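Local coordinates for particle-associated glycoside hydrolase (Acinetobacter phage Fri1, PDB 6C72), which probably hydrolyses glycosidic bonds of the capsular polysaccharide of Acinetobacter baumannii as a trimeric phage tailspike, degrading the host capsule during virus entry, at residues L27-K38 and I71-W81; L532-T543 and Y558-S566. One frame throughout, in Å; residues are numbered along the deposited sequence.

Interaction 1: L27-K38 and I71-W81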
# COMPACT_ATOMS: atom_id res chain seq x y z
N LEU A 27 19.61 35.06 -40.87
CA LEU A 27 20.39 33.85 -41.12
C LEU A 27 20.20 33.35 -42.55
O LEU A 27 21.15 32.86 -43.17
CB LEU A 27 20.00 32.77 -40.11
CG LEU A 27 20.84 31.50 -39.96
CD1 LEU A 27 22.27 31.80 -39.55
CD2 LEU A 27 20.18 30.55 -38.96
N ARG A 28 18.99 33.49 -43.10
CA ARG A 28 18.73 33.05 -44.47
C ARG A 28 19.50 33.85 -45.51
O ARG A 28 19.55 33.44 -46.68
CB ARG A 28 17.24 33.12 -44.78
CG ARG A 28 16.38 32.16 -43.99
CD ARG A 28 14.98 32.03 -44.59
NE ARG A 28 14.27 30.90 -43.99
CZ ARG A 28 13.36 30.99 -43.02
NH1 ARG A 28 13.02 32.18 -42.54
NH2 ARG A 28 12.79 29.89 -42.54
N LYS A 29 20.11 34.97 -45.12
CA LYS A 29 20.86 35.82 -46.04
C LYS A 29 22.36 35.70 -45.84
O LYS A 29 23.12 36.44 -46.47
CB LYS A 29 20.41 37.27 -45.89
CG LYS A 29 18.92 37.51 -46.16
CD LYS A 29 18.50 38.91 -45.68
CE LYS A 29 17.07 39.28 -46.10
NZ LYS A 29 17.04 40.16 -47.32
N VAL A 30 22.80 34.78 -45.00
CA VAL A 30 24.21 34.62 -44.66
C VAL A 30 24.60 33.18 -44.96
O VAL A 30 23.93 32.24 -44.51
CB VAL A 30 24.49 34.96 -43.18
CG1 VAL A 30 25.99 34.98 -42.90
CG2 VAL A 30 23.85 36.28 -42.80
N LYS A 31 25.67 33.01 -45.72
CA LYS A 31 26.19 31.70 -46.09
C LYS A 31 27.35 31.29 -45.21
O LYS A 31 28.18 32.13 -44.83
CB LYS A 31 26.64 31.73 -47.55
CG LYS A 31 25.50 31.86 -48.54
CD LYS A 31 26.04 31.81 -49.96
CE LYS A 31 26.69 30.47 -50.25
NZ LYS A 31 27.13 30.32 -51.67
N GLY A 32 27.43 30.00 -44.90
CA GLY A 32 28.52 29.50 -44.09
C GLY A 32 29.81 29.42 -44.88
O GLY A 32 29.82 29.07 -46.06
N LEU A 33 30.92 29.75 -44.22
CA LEU A 33 32.22 29.71 -44.88
C LEU A 33 32.70 28.27 -45.06
O LEU A 33 33.14 27.89 -46.14
CB LEU A 33 33.23 30.52 -44.06
CG LEU A 33 32.75 31.95 -43.81
CD1 LEU A 33 33.74 32.72 -42.95
CD2 LEU A 33 32.50 32.65 -45.14
N PHE A 34 32.59 27.46 -44.01
CA PHE A 34 33.13 26.11 -44.02
C PHE A 34 32.11 25.13 -43.45
O PHE A 34 31.09 25.52 -42.88
CB PHE A 34 34.44 26.04 -43.23
CG PHE A 34 34.34 26.62 -41.84
CD1 PHE A 34 34.56 27.98 -41.63
CD2 PHE A 34 34.02 25.82 -40.76
CE1 PHE A 34 34.46 28.51 -40.35
CE2 PHE A 34 33.93 26.34 -39.49
CZ PHE A 34 34.15 27.69 -39.29
N HIS A 35 32.42 23.84 -43.61
CA HIS A 35 31.53 22.79 -43.14
C HIS A 35 31.36 22.86 -41.63
O HIS A 35 32.34 22.92 -40.88
CB HIS A 35 32.07 21.41 -43.55
CG HIS A 35 31.19 20.26 -43.17
ND1 HIS A 35 29.87 20.17 -43.56
CD2 HIS A 35 31.45 19.14 -42.46
CE1 HIS A 35 29.35 19.04 -43.09
NE2 HIS A 35 30.29 18.40 -42.42
N ASN A 36 30.10 22.88 -41.18
CA ASN A 36 29.75 22.89 -39.77
C ASN A 36 30.30 24.14 -39.07
O ASN A 36 30.87 24.06 -37.97
CB ASN A 36 30.22 21.61 -39.08
CG ASN A 36 29.39 20.40 -39.46
OD1 ASN A 36 28.18 20.49 -39.63
ND2 ASN A 36 30.05 19.25 -39.60
N GLN A 37 30.14 25.29 -39.71
CA GLN A 37 30.41 26.56 -39.07
C GLN A 37 29.30 26.91 -38.08
O GLN A 37 28.12 26.63 -38.32
CB GLN A 37 30.55 27.68 -40.09
CG GLN A 37 30.93 29.02 -39.46
CD GLN A 37 30.98 30.15 -40.45
OE1 GLN A 37 30.44 30.06 -41.55
NE2 GLN A 37 31.61 31.25 -40.05
N LYS A 38 29.69 27.54 -36.98
CA LYS A 38 28.77 27.91 -35.92
C LYS A 38 28.04 29.21 -36.25
O LYS A 38 28.66 30.19 -36.66
CB LYS A 38 29.54 28.09 -34.61
CG LYS A 38 28.72 28.34 -33.35
CD LYS A 38 29.62 28.24 -32.13
CE LYS A 38 28.97 28.81 -30.88
NZ LYS A 38 29.90 28.77 -29.70
N ILE A 71 17.23 25.56 -41.98
CA ILE A 71 17.09 26.96 -42.36
C ILE A 71 17.84 27.14 -43.69
O ILE A 71 19.07 27.23 -43.72
CB ILE A 71 17.62 27.92 -41.28
CG1 ILE A 71 16.92 27.64 -39.94
CG2 ILE A 71 17.41 29.37 -41.68
CD1 ILE A 71 15.39 27.70 -40.00
N ARG A 72 17.10 27.16 -44.79
CA ARG A 72 17.72 27.24 -46.10
C ARG A 72 18.08 28.69 -46.44
O ARG A 72 17.29 29.61 -46.20
CB ARG A 72 16.79 26.67 -47.17
CG ARG A 72 16.57 25.16 -47.07
CD ARG A 72 17.79 24.39 -47.55
NE ARG A 72 18.18 24.83 -48.89
CZ ARG A 72 17.61 24.41 -50.02
NH1 ARG A 72 16.61 23.55 -49.98
NH2 ARG A 72 18.04 24.86 -51.18
N VAL A 73 19.27 28.88 -47.00
CA VAL A 73 19.72 30.20 -47.43
C VAL A 73 19.01 30.56 -48.72
O VAL A 73 19.07 29.83 -49.71
CB VAL A 73 21.25 30.23 -47.59
CG1 VAL A 73 21.67 31.47 -48.32
CG2 VAL A 73 21.90 30.21 -46.23
N THR A 74 18.28 31.69 -48.70
CA THR A 74 17.46 32.10 -49.83
C THR A 74 18.28 32.61 -51.01
O THR A 74 17.82 32.52 -52.15
CB THR A 74 16.49 33.19 -49.37
OG1 THR A 74 17.24 34.28 -48.81
CG2 THR A 74 15.54 32.66 -48.31
N GLY A 75 19.45 33.19 -50.76
CA GLY A 75 20.33 33.73 -51.78
C GLY A 75 21.32 32.77 -52.39
O GLY A 75 22.29 33.21 -53.01
N ALA A 76 21.15 31.46 -52.17
CA ALA A 76 22.01 30.42 -52.70
C ALA A 76 21.15 29.25 -53.15
O ALA A 76 20.05 29.04 -52.63
CB ALA A 76 23.05 29.96 -51.67
N ALA A 77 21.63 28.50 -54.14
CA ALA A 77 20.84 27.38 -54.63
C ALA A 77 20.80 26.22 -53.63
O ALA A 77 19.79 25.52 -53.53
CB ALA A 77 21.37 26.90 -55.97
N THR A 78 21.90 25.99 -52.90
CA THR A 78 21.97 24.97 -51.86
C THR A 78 22.59 25.55 -50.61
O THR A 78 23.29 26.57 -50.64
CB THR A 78 22.77 23.72 -52.27
OG1 THR A 78 24.16 24.07 -52.40
CG2 THR A 78 22.26 23.13 -53.57
N GLY A 79 22.39 24.85 -49.49
CA GLY A 79 22.95 25.29 -48.23
C GLY A 79 21.90 25.52 -47.17
O GLY A 79 20.82 26.05 -47.46
N ALA A 80 22.17 25.08 -45.94
CA ALA A 80 21.23 25.29 -44.86
C ALA A 80 21.98 25.38 -43.54
O ALA A 80 23.05 24.79 -43.37
CB ALA A 80 20.17 24.19 -44.77
N TRP A 81 21.41 26.14 -42.62
CA TRP A 81 21.85 26.12 -41.24
C TRP A 81 20.99 25.11 -40.49
O TRP A 81 19.76 25.19 -40.51
CB TRP A 81 21.72 27.50 -40.60
CG TRP A 81 22.60 28.52 -41.24
CD1 TRP A 81 22.25 29.40 -42.22
CD2 TRP A 81 23.98 28.76 -40.96
NE1 TRP A 81 23.33 30.18 -42.56
CE2 TRP A 81 24.41 29.80 -41.81
CE3 TRP A 81 24.91 28.19 -40.08
CZ2 TRP A 81 25.71 30.30 -41.79
CZ3 TRP A 81 26.21 28.68 -40.06
CH2 TRP A 81 26.60 29.72 -40.91
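W81 lies against L27 over one face of the small N-terminal mixed sheet, where the loop after helix 24-27 folds over the beta hairpin of strands 70-72 and 80-83. The indole of W81 carries much of the apolar contact. L27 CD1 sits over the five-membered ring in a CH-pi contact, 3.5 Å from its centroid and 5° off the normal; with CG anti to the backbone N (chi1 -169°) the leucine brings both CG and CD1 to this face. Q37 O meets the indole at its edge, in the ring plane, 3.3 Å from W81 CZ3. In a separate patch I71 CG2 lies across the aliphatic chain of R28, 3.8 Å from R28 CG, while the arginine's charged end forms a salt bridge with D65. In another, A76 CB rests on the methylenes of K31.

Two hydrogen bonds join the segments. R28 O accepts one from the backbone N of T74 at 3.0 Å, tying the type I turn of L27 to V30 to the one running from V73 to A76. The other helps to fix the rotation of the indole: W81 NE1 donates to V30 O at 2.9 Å, with the oxygen only 3° out of the ring plane.

Interaction 2: L532-T543 and Y558-S566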
# COMPACT_ATOMS: atom_id res chain seq x y z
N LEU A 532 -34.83 -41.63 26.07
CA LEU A 532 -34.18 -42.93 26.20
C LEU A 532 -32.77 -42.71 26.73
O LEU A 532 -32.08 -41.77 26.32
CB LEU A 532 -34.13 -43.67 24.85
CG LEU A 532 -35.44 -43.90 24.09
CD1 LEU A 532 -35.21 -44.75 22.87
CD2 LEU A 532 -36.51 -44.55 24.98
N PHE A 533 -32.33 -43.60 27.62
CA PHE A 533 -31.07 -43.47 28.34
C PHE A 533 -30.24 -44.73 28.18
O PHE A 533 -30.79 -45.84 28.12
CB PHE A 533 -31.32 -43.21 29.84
CG PHE A 533 -32.18 -42.01 30.11
CD1 PHE A 533 -33.56 -42.09 30.00
CD2 PHE A 533 -31.61 -40.79 30.45
CE1 PHE A 533 -34.35 -40.98 30.24
CE2 PHE A 533 -32.39 -39.68 30.70
CZ PHE A 533 -33.76 -39.77 30.60
N VAL A 534 -28.93 -44.57 28.04
CA VAL A 534 -28.01 -45.69 27.90
C VAL A 534 -26.74 -45.38 28.68
O VAL A 534 -26.24 -44.25 28.64
CB VAL A 534 -27.64 -45.95 26.42
CG1 VAL A 534 -26.94 -47.28 26.28
CG2 VAL A 534 -28.86 -45.91 25.56
N ASN A 535 -26.18 -46.38 29.34
CA ASN A 535 -24.83 -46.28 29.88
C ASN A 535 -24.09 -47.57 29.56
O ASN A 535 -24.65 -48.66 29.71
CB ASN A 535 -24.85 -46.01 31.39
CG ASN A 535 -23.55 -45.39 31.90
OD1 ASN A 535 -23.24 -45.45 33.09
ND2 ASN A 535 -22.79 -44.80 30.99
N SER A 536 -22.86 -47.43 29.09
CA SER A 536 -22.04 -48.58 28.74
C SER A 536 -20.64 -48.41 29.29
O SER A 536 -20.10 -47.31 29.31
CB SER A 536 -21.96 -48.78 27.23
OG SER A 536 -23.25 -48.87 26.67
N ASP A 537 -20.04 -49.53 29.70
CA ASP A 537 -18.60 -49.54 29.91
C ASP A 537 -17.93 -50.05 28.63
O ASP A 537 -18.46 -49.81 27.54
CB ASP A 537 -18.24 -50.40 31.13
CG ASP A 537 -18.75 -51.82 31.01
OD1 ASP A 537 -19.08 -52.27 29.89
OD2 ASP A 537 -18.83 -52.50 32.06
N ASN A 538 -16.83 -50.80 28.74
CA ASN A 538 -16.12 -51.21 27.53
C ASN A 538 -16.84 -52.32 26.76
O ASN A 538 -16.39 -52.67 25.67
CB ASN A 538 -14.70 -51.67 27.86
CG ASN A 538 -13.81 -51.72 26.62
OD1 ASN A 538 -13.82 -50.80 25.79
ND2 ASN A 538 -13.07 -52.82 26.46
N SER A 539 -17.93 -52.88 27.29
CA SER A 539 -18.60 -53.95 26.56
C SER A 539 -20.08 -54.09 26.89
O SER A 539 -20.84 -54.57 26.05
CB SER A 539 -17.91 -55.28 26.85
OG SER A 539 -18.13 -55.67 28.19
N THR A 540 -20.49 -53.69 28.08
CA THR A 540 -21.83 -53.96 28.59
C THR A 540 -22.69 -52.70 28.62
O THR A 540 -22.20 -51.61 28.92
CB THR A 540 -21.75 -54.55 30.00
OG1 THR A 540 -20.88 -55.68 29.97
CG2 THR A 540 -23.12 -55.01 30.46
N THR A 541 -23.99 -52.88 28.39
CA THR A 541 -24.91 -51.77 28.18
C THR A 541 -26.21 -51.97 28.97
O THR A 541 -26.78 -53.07 28.96
CB THR A 541 -25.22 -51.64 26.69
OG1 THR A 541 -24.05 -51.20 26.01
CG2 THR A 541 -26.35 -50.67 26.46
N ILE A 542 -26.66 -50.91 29.65
CA ILE A 542 -27.97 -50.87 30.30
C ILE A 542 -28.76 -49.71 29.70
O ILE A 542 -28.18 -48.65 29.39
CB ILE A 542 -27.85 -50.69 31.83
CG1 ILE A 542 -26.98 -51.79 32.43
CG2 ILE A 542 -29.23 -50.74 32.49
CD1 ILE A 542 -26.94 -51.78 33.95
N THR A 543 -30.06 -49.91 29.50
CA THR A 543 -30.94 -48.88 28.96
C THR A 543 -32.09 -48.60 29.92
O THR A 543 -32.38 -49.39 30.83
CB THR A 543 -31.54 -49.26 27.59
OG1 THR A 543 -32.47 -50.36 27.75
CG2 THR A 543 -30.47 -49.63 26.59
N TYR A 558 -39.95 -47.76 20.06
CA TYR A 558 -38.50 -47.86 20.10
C TYR A 558 -38.10 -49.25 20.56
O TYR A 558 -38.84 -49.91 21.29
CB TYR A 558 -37.90 -46.79 21.02
CG TYR A 558 -38.56 -46.73 22.36
CD1 TYR A 558 -38.12 -47.53 23.41
CD2 TYR A 558 -39.64 -45.89 22.59
CE1 TYR A 558 -38.73 -47.49 24.63
CE2 TYR A 558 -40.25 -45.84 23.82
CZ TYR A 558 -39.79 -46.65 24.83
OH TYR A 558 -40.39 -46.62 26.05
N SER A 559 -36.93 -49.68 20.12
CA SER A 559 -36.42 -51.00 20.46
C SER A 559 -34.91 -50.97 20.40
O SER A 559 -34.32 -50.39 19.48
CB SER A 559 -36.96 -52.07 19.50
OG SER A 559 -36.27 -53.29 19.68
N TRP A 560 -34.28 -51.59 21.40
CA TRP A 560 -32.84 -51.70 21.50
C TRP A 560 -32.43 -53.12 21.16
O TRP A 560 -33.06 -54.10 21.59
CB TRP A 560 -32.34 -51.35 22.92
CG TRP A 560 -32.40 -49.89 23.25
CD1 TRP A 560 -33.36 -49.25 23.98
CD2 TRP A 560 -31.45 -48.89 22.86
NE1 TRP A 560 -33.07 -47.91 24.06
CE2 TRP A 560 -31.91 -47.66 23.39
CE3 TRP A 560 -30.26 -48.92 22.12
CZ2 TRP A 560 -31.22 -46.47 23.19
CZ3 TRP A 560 -29.57 -47.72 21.93
CH2 TRP A 560 -30.06 -46.52 22.46
N SER A 561 -31.36 -53.23 20.37
CA SER A 561 -30.67 -54.50 20.13
C SER A 561 -29.21 -54.22 20.47
O SER A 561 -28.48 -53.67 19.65
CB SER A 561 -30.85 -54.97 18.70
OG SER A 561 -30.07 -56.12 18.46
N GLY A 562 -28.81 -54.57 21.68
CA GLY A 562 -27.51 -54.12 22.16
C GLY A 562 -27.50 -52.60 22.23
O GLY A 562 -28.36 -51.98 22.87
N ARG A 563 -26.56 -51.99 21.52
CA ARG A 563 -26.40 -50.54 21.51
C ARG A 563 -27.02 -49.88 20.28
O ARG A 563 -26.82 -48.68 20.07
CB ARG A 563 -24.91 -50.20 21.60
CG ARG A 563 -24.40 -50.23 23.03
CD ARG A 563 -22.92 -50.59 23.10
NE ARG A 563 -22.17 -49.90 22.07
CZ ARG A 563 -21.43 -50.50 21.14
NH1 ARG A 563 -21.31 -51.82 21.10
NH2 ARG A 563 -20.81 -49.75 20.24
N THR A 564 -27.75 -50.64 19.47
CA THR A 564 -28.40 -50.11 18.27
C THR A 564 -29.87 -49.84 18.54
O THR A 564 -30.62 -50.76 18.90
CB THR A 564 -28.22 -51.09 17.12
OG1 THR A 564 -26.83 -51.18 16.81
CG2 THR A 564 -28.99 -50.64 15.88
N LEU A 565 -30.30 -48.61 18.30
CA LEU A 565 -31.68 -48.19 18.53
C LEU A 565 -32.47 -48.26 17.23
O LEU A 565 -31.99 -47.81 16.19
CB LEU A 565 -31.73 -46.77 19.08
CG LEU A 565 -33.12 -46.13 19.12
CD1 LEU A 565 -34.04 -46.90 20.04
CD2 LEU A 565 -33.00 -44.67 19.55
N SER A 566 -33.67 -48.83 17.30
CA SER A 566 -34.60 -48.86 16.18
C SER A 566 -35.89 -48.15 16.56
O SER A 566 -36.37 -48.28 17.70
CB SER A 566 -34.91 -50.29 15.75
OG SER A 566 -33.74 -50.93 15.26
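Strands 532-536 and 558-561 run nearly parallel, 12° apart, but their axes stay 10.4 Å from each other, so no backbone hydrogen bond joins them and two beta hairpins meet face to face through side chains, as in a beta sandwich.

W560 is the central wedge. T543 CG2 approaches one face of its indole, 3.8 Å from the centroid of the five-membered ring and 4° off the normal, and L565 CD1 of the tryptophan's own hairpin lies against the opposite face. V534 CG2 presses obliquely on the benzene part, 3.4 Å from W560 CH2. L532 CD2 stands over the centre of the Y558 ring, 3.7 Å from its centroid, while L532 CD1 packs against L565 CD1 at 3.7 Å and also near Y558 CB. The tyrosine reaches L532 CD2 with its CG between the backbone N and the carbonyl carbon (chi1 49°), and its hydroxyl is hydrogen-bonded to E547. L532 and Y558 also adjoin H545, a zinc ligand in a structure of this protein, though no zinc is bound to it here.

Toward the turns, polar side chains meet through the methylenes of R563, without a hydrogen bond across. T541 OG1 donates to S536 OG at 2.6 Å, within its own hairpin, and also lies 3.2 Å from R563 CG. R563 NE donates to V505 O.

V505 and I513 continue the apolar layer around W560; strand 509-517 flanks 528-536 in the six-stranded sheet, and strand 500-504 flanks 564-569 in the four-stranded one.

In the fold
The two contacts lie near opposite ends of an elongated chain, on opposite sides of its centre, with their centres about 117 Å apart and their nearest atoms about 104 Å apart. Interaction 1 closes before interaction 2 opens, and the long run of parallel strands of the beta-helical body separates them. They share no sheet: interaction 1 belongs to the five-stranded N-terminal sheet, interaction 2 packs two antiparallel sheets of the C-terminal domain. Both segment pairs also meet the second subunit: around interaction 1 by packing of F34, N36 and K38, around interaction 2 by bonds such as the salt bridge of D537 with K527 of that subunit. Each terminal domain thus combines internal packing with contacts between chains.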